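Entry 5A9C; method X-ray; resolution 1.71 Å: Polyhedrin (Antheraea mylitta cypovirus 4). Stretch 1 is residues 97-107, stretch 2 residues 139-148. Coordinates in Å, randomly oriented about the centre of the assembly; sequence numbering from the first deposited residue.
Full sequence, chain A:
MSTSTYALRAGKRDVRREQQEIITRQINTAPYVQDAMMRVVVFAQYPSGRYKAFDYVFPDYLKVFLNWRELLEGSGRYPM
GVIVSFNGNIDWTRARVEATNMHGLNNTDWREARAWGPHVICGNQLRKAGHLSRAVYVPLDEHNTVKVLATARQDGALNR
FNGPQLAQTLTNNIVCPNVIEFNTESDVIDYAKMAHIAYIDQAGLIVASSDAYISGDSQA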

# COMPACT_ATOMS: atom_id res chain seq x y z
N VAL A 97 -3.50 7.35 17.57
CA VAL A 97 -4.58 6.47 17.15
C VAL A 97 -5.85 7.30 17.12
O VAL A 97 -6.00 8.24 17.89
CB VAL A 97 -4.79 5.30 18.15
CG1 VAL A 97 -5.94 4.40 17.71
CG2 VAL A 97 -3.51 4.49 18.31
N GLU A 98 -6.77 6.96 16.22
CA GLU A 98 -8.11 7.51 16.32
C GLU A 98 -9.13 6.56 15.72
O GLU A 98 -8.83 5.80 14.80
CB GLU A 98 -8.20 8.91 15.69
CG GLU A 98 -8.28 8.95 14.18
CD GLU A 98 -8.36 10.37 13.65
OE1 GLU A 98 -8.24 11.32 14.46
OE2 GLU A 98 -8.53 10.55 12.43
N ALA A 99 -10.34 6.59 16.27
CA ALA A 99 -11.45 5.82 15.73
C ALA A 99 -12.28 6.73 14.84
O ALA A 99 -12.92 7.66 15.31
CB ALA A 99 -12.30 5.26 16.86
N THR A 100 -12.23 6.46 13.54
CA THR A 100 -12.96 7.26 12.56
C THR A 100 -14.29 6.58 12.24
O THR A 100 -14.60 5.51 12.79
CB THR A 100 -12.12 7.45 11.29
OG1 THR A 100 -11.38 6.26 11.01
CG2 THR A 100 -11.13 8.60 11.47
N ASN A 101 -15.08 7.19 11.37
CA ASN A 101 -16.35 6.58 10.98
C ASN A 101 -16.16 5.54 9.89
O ASN A 101 -15.03 5.22 9.53
CB ASN A 101 -17.39 7.64 10.58
CG ASN A 101 -17.10 8.29 9.23
OD1 ASN A 101 -16.17 7.89 8.52
ND2 ASN A 101 -17.91 9.27 8.87
N MET A 102 -17.26 5.00 9.37
CA MET A 102 -17.17 3.90 8.42
C MET A 102 -16.36 4.27 7.18
O MET A 102 -15.85 3.39 6.48
CB MET A 102 -18.57 3.42 8.02
CG MET A 102 -19.34 4.39 7.14
SD MET A 102 -20.97 3.76 6.68
CE MET A 102 -21.75 3.64 8.29
N HIS A 103 -16.25 5.57 6.91
CA HIS A 103 -15.56 6.04 5.71
C HIS A 103 -14.11 6.43 5.99
O HIS A 103 -13.37 6.80 5.08
CB HIS A 103 -16.30 7.23 5.10
CG HIS A 103 -17.73 6.94 4.77
ND1 HIS A 103 -18.12 6.38 3.58
CD2 HIS A 103 -18.87 7.13 5.49
CE1 HIS A 103 -19.44 6.23 3.57
NE2 HIS A 103 -19.91 6.68 4.72
N GLY A 104 -13.70 6.34 7.26
CA GLY A 104 -12.36 6.72 7.65
C GLY A 104 -12.25 8.21 7.93
O GLY A 104 -11.16 8.78 7.94
N LEU A 105 -13.39 8.84 8.17
CA LEU A 105 -13.44 10.29 8.38
C LEU A 105 -13.56 10.64 9.86
O LEU A 105 -14.25 9.96 10.61
CB LEU A 105 -14.62 10.89 7.61
CG LEU A 105 -14.52 10.89 6.09
CD1 LEU A 105 -15.85 11.29 5.46
CD2 LEU A 105 -13.41 11.83 5.63
N ASN A 106 -12.88 11.71 10.28
CA ASN A 106 -12.99 12.20 11.65
C ASN A 106 -13.97 13.38 11.75
O ASN A 106 -14.10 14.00 12.81
CB ASN A 106 -11.62 12.54 12.25
CG ASN A 106 -10.78 13.42 11.35
OD1 ASN A 106 -11.27 14.36 10.73
ND2 ASN A 106 -9.49 13.11 11.27
N ASN A 107 -14.63 13.67 10.64
CA ASN A 107 -15.79 14.55 10.62
C ASN A 107 -16.77 13.97 9.61
O ASN A 107 -16.38 13.61 8.50
CB ASN A 107 -15.42 15.98 10.23
CG ASN A 107 -16.51 16.98 10.55
OD1 ASN A 107 -17.60 16.95 9.97
ND2 ASN A 107 -16.23 17.88 11.49
N PRO A 139 -12.18 1.89 23.04
CA PRO A 139 -13.51 1.31 22.80
C PRO A 139 -14.04 1.69 21.42
O PRO A 139 -13.82 2.81 20.95
CB PRO A 139 -14.36 1.93 23.91
CG PRO A 139 -13.64 3.16 24.33
CD PRO A 139 -12.18 2.86 24.15
N LEU A 140 -14.73 0.75 20.78
CA LEU A 140 -15.30 1.00 19.46
C LEU A 140 -16.80 0.71 19.46
O LEU A 140 -17.27 -0.12 20.23
CB LEU A 140 -14.62 0.12 18.39
CG LEU A 140 -13.20 0.41 17.90
CD1 LEU A 140 -12.99 1.88 17.58
CD2 LEU A 140 -12.16 -0.06 18.88
N ASP A 141 -17.54 1.41 18.61
CA ASP A 141 -18.93 1.04 18.36
C ASP A 141 -19.08 0.65 16.90
O ASP A 141 -18.14 0.79 16.11
CB ASP A 141 -19.90 2.16 18.76
CG ASP A 141 -19.64 3.46 18.03
OD1 ASP A 141 -19.31 3.42 16.82
OD2 ASP A 141 -19.76 4.53 18.66
N GLU A 142 -20.26 0.16 16.53
CA GLU A 142 -20.45 -0.44 15.21
C GLU A 142 -20.01 0.47 14.07
O GLU A 142 -20.31 1.67 14.06
CB GLU A 142 -21.91 -0.87 15.02
CG GLU A 142 -22.14 -1.71 13.78
CD GLU A 142 -23.56 -2.24 13.68
OE1 GLU A 142 -24.37 -1.96 14.59
OE2 GLU A 142 -23.87 -2.94 12.70
N HIS A 143 -19.28 -0.11 13.12
CA HIS A 143 -18.86 0.58 11.91
C HIS A 143 -17.71 1.57 12.09
O HIS A 143 -17.21 2.12 11.11
CB HIS A 143 -20.05 1.24 11.21
CG HIS A 143 -21.05 0.27 10.68
ND1 HIS A 143 -20.89 -1.10 10.78
CD2 HIS A 143 -22.23 0.45 10.04
CE1 HIS A 143 -21.92 -1.71 10.22
NE2 HIS A 143 -22.75 -0.79 9.77
N ASN A 144 -17.30 1.80 13.33
CA ASN A 144 -16.07 2.54 13.58
C ASN A 144 -14.94 1.94 12.75
O ASN A 144 -14.94 0.75 12.47
CB ASN A 144 -15.68 2.49 15.06
CG ASN A 144 -16.01 3.77 15.81
OD1 ASN A 144 -16.43 3.74 16.97
ND2 ASN A 144 -15.83 4.91 15.15
N THR A 145 -13.98 2.78 12.35
CA THR A 145 -12.75 2.28 11.75
C THR A 145 -11.57 2.73 12.59
O THR A 145 -11.72 3.58 13.46
CB THR A 145 -12.58 2.74 10.29
OG1 THR A 145 -12.85 4.15 10.19
CG2 THR A 145 -13.52 1.98 9.36
N VAL A 146 -10.40 2.15 12.35
CA VAL A 146 -9.23 2.45 13.15
C VAL A 146 -8.05 2.95 12.32
O VAL A 146 -7.72 2.37 11.28
CB VAL A 146 -8.78 1.22 13.97
CG1 VAL A 146 -7.50 1.52 14.72
CG2 VAL A 146 -9.89 0.77 14.92
N LYS A 147 -7.43 4.03 12.77
CA LYS A 147 -6.25 4.58 12.13
C LYS A 147 -5.10 4.63 13.13
O LYS A 147 -5.29 5.05 14.27
CB LYS A 147 -6.53 6.00 11.62
CG LYS A 147 -7.47 6.06 10.44
CD LYS A 147 -7.98 7.48 10.21
CE LYS A 147 -6.83 8.47 10.06
NZ LYS A 147 -7.35 9.87 10.00
N VAL A 148 -3.93 4.17 12.71
CA VAL A 148 -2.75 4.21 13.57
C VAL A 148 -1.56 4.81 12.83
O VAL A 148 -1.34 4.52 11.65
CB VAL A 148 -2.37 2.81 14.09
CG1 VAL A 148 -1.16 2.90 15.02
CG2 VAL A 148 -3.55 2.16 14.79
O HOH W 1 -8.82 10.07 7.70

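Strands 97-100 and 145-148 lie side by side as antiparallel neighbours, their axes approaching to 4.7 Å, and together the two stretches bury 622 Å² of surface. Two hydrogen-bonded pairs set the register. Glu-98 N donates to Lys-147 O (3.1 Å) and Lys-147 N returns a bond to Glu-98 O (3.0 Å); one step on, Thr-100 N reaches Thr-145 O (2.9 Å) and Thr-145 N reaches Thr-100 O (2.8 Å). Between these pairs the backbones draw closer, so that CA-H groups lie against carbonyl oxygens, as with Ala-99 CA and Thr-145 O at 3.2 Å.

The sheet has two contrasting faces. On the face of Val-97, Ala-99, Val-146 and Val-148, the contact is apolar and rather loose between the valines: Val-97 CG2 lies 4.2 Å from Val-148 CG2, and Val-97 CG1 4.4 Å from Val-146 CG1. The small side chain of Ala-99 is met more tightly by Leu-140, whose CD1 comes within 3.5 Å of Ala-99 CB although the leucine's CA-to-CB bond points sideways.

The other face is dominated by Lys-147, which has the largest area covered by the opposing stretch. Its long chain lies over Thr-100, with CD 3.6 Å from Thr-100 CG2, and passes Gly-104, whose O is 4.1 Å from Lys-147 CD. Its charged end then meets Glu-98 in a salt bridge, NZ to OE2 at 2.8 Å. Asn-106 ND2 donates to the same Glu-98 OE2 (3.0 Å), and a water accepts from Lys-147 NZ and donates to Gly-104 O, both at 2.7 Å, tying the amine back to the loop.

Beyond the strand, the type I turn from Asn-101 to Gly-104 forms a hollow for the side chain of Thr-145. There Thr-145 OG1 receives a hydrogen bond from Thr-100 OG1 (2.7 Å) and donates to Asn-101 O (2.5 Å), a short relay that fastens the turn to the neighbouring strand. Gly-104 CA approaches Thr-145 OG1 to 3.6 Å. Its positive phi suits glycine, since a CB here would jam against the preceding carbonyl oxygen.

The type II turn from Asp-141 to Asn-144 completes the fit. Asn-144 ND2 donates to Thr-100 O (2.7 Å), giving that carbonyl a second donor, while Asn-144 OD1 accepts from Asp-141 N (3.1 Å). Alongside, Met-102 extends to His-143, its CE 3.7 Å from His-143 CD2 in an oblique approach to the ring.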